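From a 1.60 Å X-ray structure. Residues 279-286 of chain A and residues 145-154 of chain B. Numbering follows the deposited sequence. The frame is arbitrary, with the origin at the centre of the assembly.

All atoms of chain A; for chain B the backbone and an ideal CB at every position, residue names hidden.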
ATOM      1  N   GLU A 279       0.802  -5.104  -8.971  1.00 14.01           N
ATOM      2  CA  GLU A 279      -0.187  -4.066  -9.245  1.00 12.92           C
ATOM      3  C   GLU A 279      -0.430  -3.897 -10.744  1.00  9.99           C
ATOM      4  O   GLU A 279       0.519  -3.758 -11.530  1.00 14.62           O
ATOM      5  CB  GLU A 279       0.287  -2.735  -8.664  1.00 16.23           C
ATOM      6  CG  GLU A 279       0.667  -2.807  -7.211  1.00 17.97           C
ATOM      7  CD  GLU A 279       1.473  -1.605  -6.760  1.00 21.50           C
ATOM      8  OE1 GLU A 279       1.729  -0.702  -7.586  1.00 27.35           O
ATOM      9  OE2 GLU A 279       1.842  -1.564  -5.571  1.00 23.15           O
ATOM     10  N   LYS A 280      -1.701  -3.892 -11.146  1.00  9.93           N
ATOM     11  CA  LYS A 280      -2.073  -3.730 -12.558  1.00 11.55           C
ATOM     12  C   LYS A 280      -1.827  -2.319 -13.087  1.00  9.44           C
ATOM     13  O   LYS A 280      -1.366  -2.129 -14.217  1.00 11.18           O
ATOM     14  CB  LYS A 280      -3.569  -4.041 -12.739  1.00 11.18           C
ATOM     15  CG  LYS A 280      -4.037  -4.085 -14.192  1.00 11.70           C
ATOM     16  CD  LYS A 280      -5.513  -4.445 -14.283  1.00 14.55           C
ATOM     17  CE  LYS A 280      -5.971  -4.521 -15.720  1.00 22.79           C
ATOM     18  NZ  LYS A 280      -5.252  -5.619 -16.409  1.00 28.42           N
ATOM     19  N   ASN A 281      -2.152  -1.333 -12.259  1.00 10.17           N
ATOM     20  CA  ASN A 281      -2.182   0.065 -12.679  1.00  6.69           C
ATOM     21  C   ASN A 281      -2.259   0.939 -11.430  1.00  7.65           C
ATOM     22  O   ASN A 281      -1.931   0.464 -10.350  1.00 10.63           O
ATOM     23  CB  ASN A 281      -3.362   0.326 -13.610  1.00 11.09           C
ATOM     24  CG  ASN A 281      -4.695  -0.105 -13.018  1.00 12.09           C
ATOM     25  OD1 ASN A 281      -4.893  -0.090 -11.807  1.00 12.40           O
ATOM     26  ND2 ASN A 281      -5.609  -0.522 -13.890  1.00 15.15           N
ATOM     27  N   LEU A 282      -2.704   2.190 -11.571  1.00  7.16           N
ATOM     28  CA  LEU A 282      -2.739   3.103 -10.424  1.00  6.94           C
ATOM     29  C   LEU A 282      -4.119   3.215  -9.783  1.00  9.82           C
ATOM     30  O   LEU A 282      -4.350   4.130  -8.995  1.00  8.24           O
ATOM     31  CB  LEU A 282      -2.261   4.514 -10.829  1.00  7.61           C
ATOM     32  CG  LEU A 282      -0.812   4.552 -11.316  1.00 10.33           C
ATOM     33  CD1 LEU A 282      -0.497   5.884 -11.976  1.00 13.28           C
ATOM     34  CD2 LEU A 282       0.083   4.322 -10.112  1.00 15.55           C
ATOM     35  N   VAL A 283      -5.010   2.271 -10.093  1.00  8.42           N
ATOM     36  CA  VAL A 283      -6.384   2.313  -9.566  1.00  9.10           C
ATOM     37  C   VAL A 283      -6.583   1.468  -8.311  1.00  9.29           C
ATOM     38  O   VAL A 283      -6.246   0.278  -8.264  1.00 11.52           O
ATOM     39  CB  VAL A 283      -7.436   1.885 -10.630  1.00  9.50           C
ATOM     40  CG1 VAL A 283      -8.855   1.998 -10.040  1.00 10.66           C
ATOM     41  CG2 VAL A 283      -7.310   2.738 -11.899  1.00  9.60           C
ATOM     42  N   THR A 284      -7.129   2.107  -7.280  1.00  8.52           N
ATOM     43  CA  THR A 284      -7.550   1.418  -6.080  1.00 10.50           C
ATOM     44  C   THR A 284      -9.070   1.450  -6.041  1.00  9.61           C
ATOM     45  O   THR A 284      -9.678   2.479  -6.311  1.00 10.14           O
ATOM     46  CB  THR A 284      -7.003   2.137  -4.832  1.00 10.27           C
ATOM     47  OG1 THR A 284      -5.569   2.130  -4.868  1.00 15.05           O
ATOM     48  CG2 THR A 284      -7.454   1.418  -3.565  1.00 12.42           C
ATOM     49  N   VAL A 285      -9.678   0.309  -5.724  1.00  8.44           N
ATOM     50  CA  VAL A 285     -11.131   0.188  -5.651  1.00 10.26           C
ATOM     51  C   VAL A 285     -11.529  -0.081  -4.211  1.00  9.41           C
ATOM     52  O   VAL A 285     -10.880  -0.851  -3.508  1.00  9.45           O
ATOM     53  CB  VAL A 285     -11.613  -0.975  -6.538  1.00 12.10           C
ATOM     54  CG1 VAL A 285     -13.139  -1.116  -6.464  1.00 13.86           C
ATOM     55  CG2 VAL A 285     -11.182  -0.758  -7.980  1.00 14.63           C
ATOM     56  N   MET A 286     -12.585   0.574  -3.747  1.00 10.41           N
ATOM     57  CA  MET A 286     -13.074   0.337  -2.403  1.00 11.30           C
ATOM     58  C   MET A 286     -14.548  -0.003  -2.477  1.00 14.03           C
ATOM     59  O   MET A 286     -15.348   0.823  -2.888  1.00 14.26           O
ATOM     60  CB  MET A 286     -12.869   1.580  -1.536  1.00 12.50           C
ATOM     61  CG  MET A 286     -11.448   2.142  -1.637  1.00 18.11           C
ATOM     62  SD  MET A 286     -11.216   3.618  -0.627  1.00 32.26           S
ATOM     63  CE  MET A 286      -9.998   4.447  -1.634  1.00 21.85           C
TER
ATOM     64  N   UNK B 145      -3.972   4.909 -19.261  1.00 10.33           N
ATOM     65  CA  UNK B 145      -4.450   3.568 -18.957  1.00  8.70           C
ATOM     66  C   UNK B 145      -5.222   3.497 -17.647  1.00 10.22           C
ATOM     67  O   UNK B 145      -6.244   2.825 -17.581  1.00 12.54           O
ATOM     68  CB  UNK B 145      -3.269   2.597 -18.908  1.00  8.70           C
ATOM     69  N   UNK B 146      -4.759   4.193 -16.609  1.00 10.94           N
ATOM     70  CA  UNK B 146      -5.444   4.100 -15.317  1.00  8.82           C
ATOM     71  C   UNK B 146      -6.794   4.827 -15.338  1.00  8.03           C
ATOM     72  O   UNK B 146      -7.794   4.330 -14.806  1.00  9.16           O
ATOM     73  CB  UNK B 146      -4.559   4.678 -14.211  1.00  8.82           C
ATOM     74  N   UNK B 147      -6.836   6.007 -15.944  1.00  8.62           N
ATOM     75  CA  UNK B 147      -8.095   6.730 -16.096  1.00  7.91           C
ATOM     76  C   UNK B 147      -9.091   5.936 -16.936  1.00 10.59           C
ATOM     77  O   UNK B 147     -10.280   5.905 -16.607  1.00 10.38           O
ATOM     78  CB  UNK B 147      -7.847   8.100 -16.731  1.00  7.91           C
ATOM     79  N   UNK B 148      -8.613   5.306 -18.004  0.84  8.27           N
ATOM     80  CA  UNK B 148      -9.485   4.498 -18.859  0.84 11.30           C
ATOM     81  C   UNK B 148     -10.034   3.286 -18.125  0.84 10.50           C
ATOM     82  O   UNK B 148     -11.198   2.932 -18.303  0.84 12.43           O
ATOM     83  CB  UNK B 148      -8.728   4.044 -20.109  0.84 11.30           C
ATOM     84  N   UNK B 149      -9.206   2.664 -17.290  1.00 10.58           N
ATOM     85  CA  UNK B 149      -9.640   1.517 -16.501  1.00 11.52           C
ATOM     86  C   UNK B 149     -10.759   1.925 -15.546  1.00 12.75           C
ATOM     87  O   UNK B 149     -11.747   1.203 -15.386  1.00 13.40           O
ATOM     88  CB  UNK B 149      -8.464   0.922 -15.724  1.00 11.52           C
ATOM     89  N   UNK B 150     -10.610   3.083 -14.906  1.00  9.34           N
ATOM     90  CA  UNK B 150     -11.640   3.584 -13.994  1.00 10.04           C
ATOM     91  C   UNK B 150     -12.915   3.946 -14.738  1.00 12.04           C
ATOM     92  O   UNK B 150     -14.016   3.710 -14.240  1.00 13.06           O
ATOM     93  CB  UNK B 150     -11.124   4.802 -13.225  1.00 10.04           C
ATOM     94  N   UNK B 151     -12.771   4.545 -15.916  1.00 11.85           N
ATOM     95  CA  UNK B 151     -13.927   4.911 -16.723  1.00 15.43           C
ATOM     96  C   UNK B 151     -14.722   3.658 -17.085  1.00 14.36           C
ATOM     97  O   UNK B 151     -15.954   3.658 -17.064  1.00 19.71           O
ATOM     98  CB  UNK B 151     -13.492   5.658 -17.985  1.00 15.43           C
ATOM     99  N   UNK B 152     -14.002   2.595 -17.405  0.90 14.61           N
ATOM    100  CA  UNK B 152     -14.613   1.322 -17.751  0.90 16.68           C
ATOM    101  C   UNK B 152     -15.448   0.780 -16.590  0.90 18.08           C
ATOM    102  O   UNK B 152     -16.589   0.369 -16.786  0.90 20.08           O
ATOM    103  CB  UNK B 152     -13.537   0.309 -18.149  0.90 16.68           C
ATOM    104  N   UNK B 153     -14.889   0.792 -15.383  1.00 16.36           N
ATOM    105  CA  UNK B 153     -15.649   0.380 -14.203  1.00 16.07           C
ATOM    106  C   UNK B 153     -16.909   1.222 -14.022  1.00 16.83           C
ATOM    107  O   UNK B 153     -17.982   0.697 -13.724  1.00 18.72           O
ATOM    108  CB  UNK B 153     -14.774   0.477 -12.951  1.00 16.07           C
ATOM    109  N   UNK B 154     -16.776   2.531 -14.193  1.00 14.87           N
ATOM    110  CA  UNK B 154     -17.911   3.431 -14.058  1.00 14.20           C
ATOM    111  C   UNK B 154     -18.980   3.139 -15.115  1.00 18.70           C
ATOM    112  O   UNK B 154     -20.168   3.083 -14.796  1.00 20.77           O
ATOM    113  CB  UNK B 154     -17.446   4.885 -14.164  1.00 14.20           C
TER

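The ten positions of chain B form a continuous helix that runs at 27° to strand 283-286 of chain A. Because a helix repeats about every 3.6 residues, positions 146, 149, 150 and 153 come round to the side that meets chain A. Backbone angles are helical throughout, which makes glycine less favourable; from 149 onward each N-H is bonded to the carbonyl four residues back, which argues against proline.

At position 145, CA-to-CB points sideways and the ideal CB has no chain A atom within 5.5 Å. A polar residue would suit, and the deposited one is Asp145(B), whose role lies within its own helix.

Position 146 is closely constrained. Its CA-to-CB bond points toward chain A at the place where the backbones come nearest, CA of this position lying 5.7 Å from CA of Leu282(A). The ideal CB is 4.1 Å from Leu282(A) N and 4.1 Å from Val283(A) CG2, so little room remains for a long side chain, while the backbone N-H of Leu282(A) offers a donor. A small residue fits, and one with an acceptor, such as serine or threonine, could also use the donor. The residue is Ser146(B). With chi1 in the m well, its OG accepts a hydrogen bond from Leu282(A) N at 3.0 Å and 161°, tying the helix to the loop just ahead of the strand.

Position 147 points away from chain A and imposes no choice from this side; it is Tyr147(B), whose OH is hydrogen-bonded elsewhere in the structure. Position 148 is out of reach, and many residues would serve. Arg148(B) closes a salt bridge one turn back, NH2 to OD1 of Asp145(B) at 2.7 Å.

Position 149 again points toward chain A. Its ideal CB is 3.7 Å from Asn281(A) ND2 and 4.4 Å from Val283(A) CG2, and the aliphatic chain of Lys280(A) lies beyond. A broad side chain could cover this mixed surface: an aromatic ring, or a long aliphatic or amide chain. Tyr149(B), with chi1 at -179°, lays one ring face against the Asn281(A) amide, whose ND2 is 3.4 Å from CG of the tyrosine. The amide is held from its other end, since Asn281(A) OD1 accepts a hydrogen bond from Val283(A) N at 2.9 Å. Val283(A) CG2 packs 3.8 Å from Tyr149(B) CD2, and Lys280(A) CE lies 3.8 Å from CE1.

At position 150 the bond points sideways, with the ideal CB 4.5 Å from Val283(A) CG2. A small apolar residue is sufficient, and Ala150(B) adds a modest contact beside the valine.

Positions 151 and 152 are out of reach and favour nothing in particular; they are Lys151(B) and Gln152(B).

Position 153 points toward chain A, but its ideal CB has nothing within 5.5 Å. Bridging that gap to Val285(A) calls for a longer apolar chain, such as leucine, isoleucine or methionine. Leu153(B) does so, its CD1 reaching 4.0 Å from Val285(A) CG2.

Position 154 is out of reach, so polar or apolar residues would do; it is Val154(B).

Chain B 145-154: DSYRYAKQLV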
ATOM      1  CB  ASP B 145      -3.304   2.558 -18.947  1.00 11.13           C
ATOM      2  CG  ASP B 145      -2.844   2.174 -20.344  1.00 20.58           C
ATOM      3  OD1 ASP B 145      -3.607   2.364 -21.321  1.00 19.74           O
ATOM      4  OD2 ASP B 145      -1.717   1.647 -20.449  1.00 24.14           O
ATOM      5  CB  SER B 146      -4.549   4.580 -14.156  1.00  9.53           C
ATOM      6  OG  SER B 146      -3.425   3.722 -14.022  1.00 10.14           O
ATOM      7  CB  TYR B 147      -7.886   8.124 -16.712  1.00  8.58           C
ATOM      8  CG  TYR B 147      -7.492   9.165 -15.681  1.00  9.26           C
ATOM      9  CD1 TYR B 147      -8.451   9.816 -14.917  1.00 10.64           C
ATOM     10  CD2 TYR B 147      -6.154   9.457 -15.442  1.00  9.94           C
ATOM     11  CE1 TYR B 147      -8.090  10.753 -13.960  1.00 10.74           C
ATOM     12  CE2 TYR B 147      -5.784  10.378 -14.481  1.00  8.54           C
ATOM     13  CZ  TYR B 147      -6.753  11.032 -13.745  1.00 10.39           C
ATOM     14  OH  TYR B 147      -6.387  11.961 -12.784  1.00 11.15           O
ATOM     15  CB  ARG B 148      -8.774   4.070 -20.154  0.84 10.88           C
ATOM     16  CG  ARG B 148      -8.701   5.200 -21.170  0.84 14.23           C
ATOM     17  CD  ARG B 148      -8.214   4.732 -22.557  0.84 17.71           C
ATOM     18  NE  ARG B 148      -6.861   4.178 -22.515  0.84 26.91           N
ATOM     19  CZ  ARG B 148      -6.001   4.175 -23.536  0.84 24.52           C
ATOM     20  NH1 ARG B 148      -6.328   4.712 -24.707  0.84 23.84           N
ATOM     21  NH2 ARG B 148      -4.799   3.640 -23.384  0.84 25.10           N
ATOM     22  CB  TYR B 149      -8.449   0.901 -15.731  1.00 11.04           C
ATOM     23  CG  TYR B 149      -8.809  -0.314 -14.897  1.00 11.51           C
ATOM     24  CD1 TYR B 149      -8.800  -1.591 -15.449  1.00 15.73           C
ATOM     25  CD2 TYR B 149      -9.146  -0.180 -13.556  1.00 11.40           C
ATOM     26  CE1 TYR B 149      -9.133  -2.701 -14.681  1.00 18.26           C
ATOM     27  CE2 TYR B 149      -9.477  -1.278 -12.783  1.00 15.36           C
ATOM     28  CZ  TYR B 149      -9.465  -2.536 -13.354  1.00 16.51           C
ATOM     29  OH  TYR B 149      -9.797  -3.626 -12.579  1.00 20.16           O
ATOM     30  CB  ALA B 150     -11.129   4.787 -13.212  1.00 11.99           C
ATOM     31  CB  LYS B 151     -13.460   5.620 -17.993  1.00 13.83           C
ATOM     32  CG  LYS B 151     -14.590   6.126 -18.890  1.00 19.28           C
ATOM     33  CD  LYS B 151     -15.423   7.178 -18.186  1.00 18.46           C
ATOM     34  CE  LYS B 151     -16.223   8.034 -19.194  1.00 22.41           C
ATOM     35  NZ  LYS B 151     -17.024   7.186 -20.120  1.00 28.01           N
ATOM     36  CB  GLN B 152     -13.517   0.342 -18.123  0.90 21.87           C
ATOM     37  CG  GLN B 152     -13.976  -1.011 -18.574  0.90 29.83           C
ATOM     38  CD  GLN B 152     -12.846  -1.768 -19.229  0.90 40.37           C
ATOM     39  OE1 GLN B 152     -11.792  -1.194 -19.522  0.90 42.11           O
ATOM     40  NE2 GLN B 152     -13.049  -3.059 -19.463  0.90 43.92           N
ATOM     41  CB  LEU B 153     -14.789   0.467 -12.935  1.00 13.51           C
ATOM     42  CG  LEU B 153     -13.614  -0.500 -12.876  1.00 17.54           C
ATOM     43  CD1 LEU B 153     -12.868  -0.312 -11.567  1.00 17.51           C
ATOM     44  CD2 LEU B 153     -14.133  -1.906 -13.007  1.00 24.07           C
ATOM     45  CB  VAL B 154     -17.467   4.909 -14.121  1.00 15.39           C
ATOM     46  CG1 VAL B 154     -18.657   5.834 -14.306  1.00 20.41           C
ATOM     47  CG2 VAL B 154     -16.688   5.288 -12.864  1.00 14.96           C
TER
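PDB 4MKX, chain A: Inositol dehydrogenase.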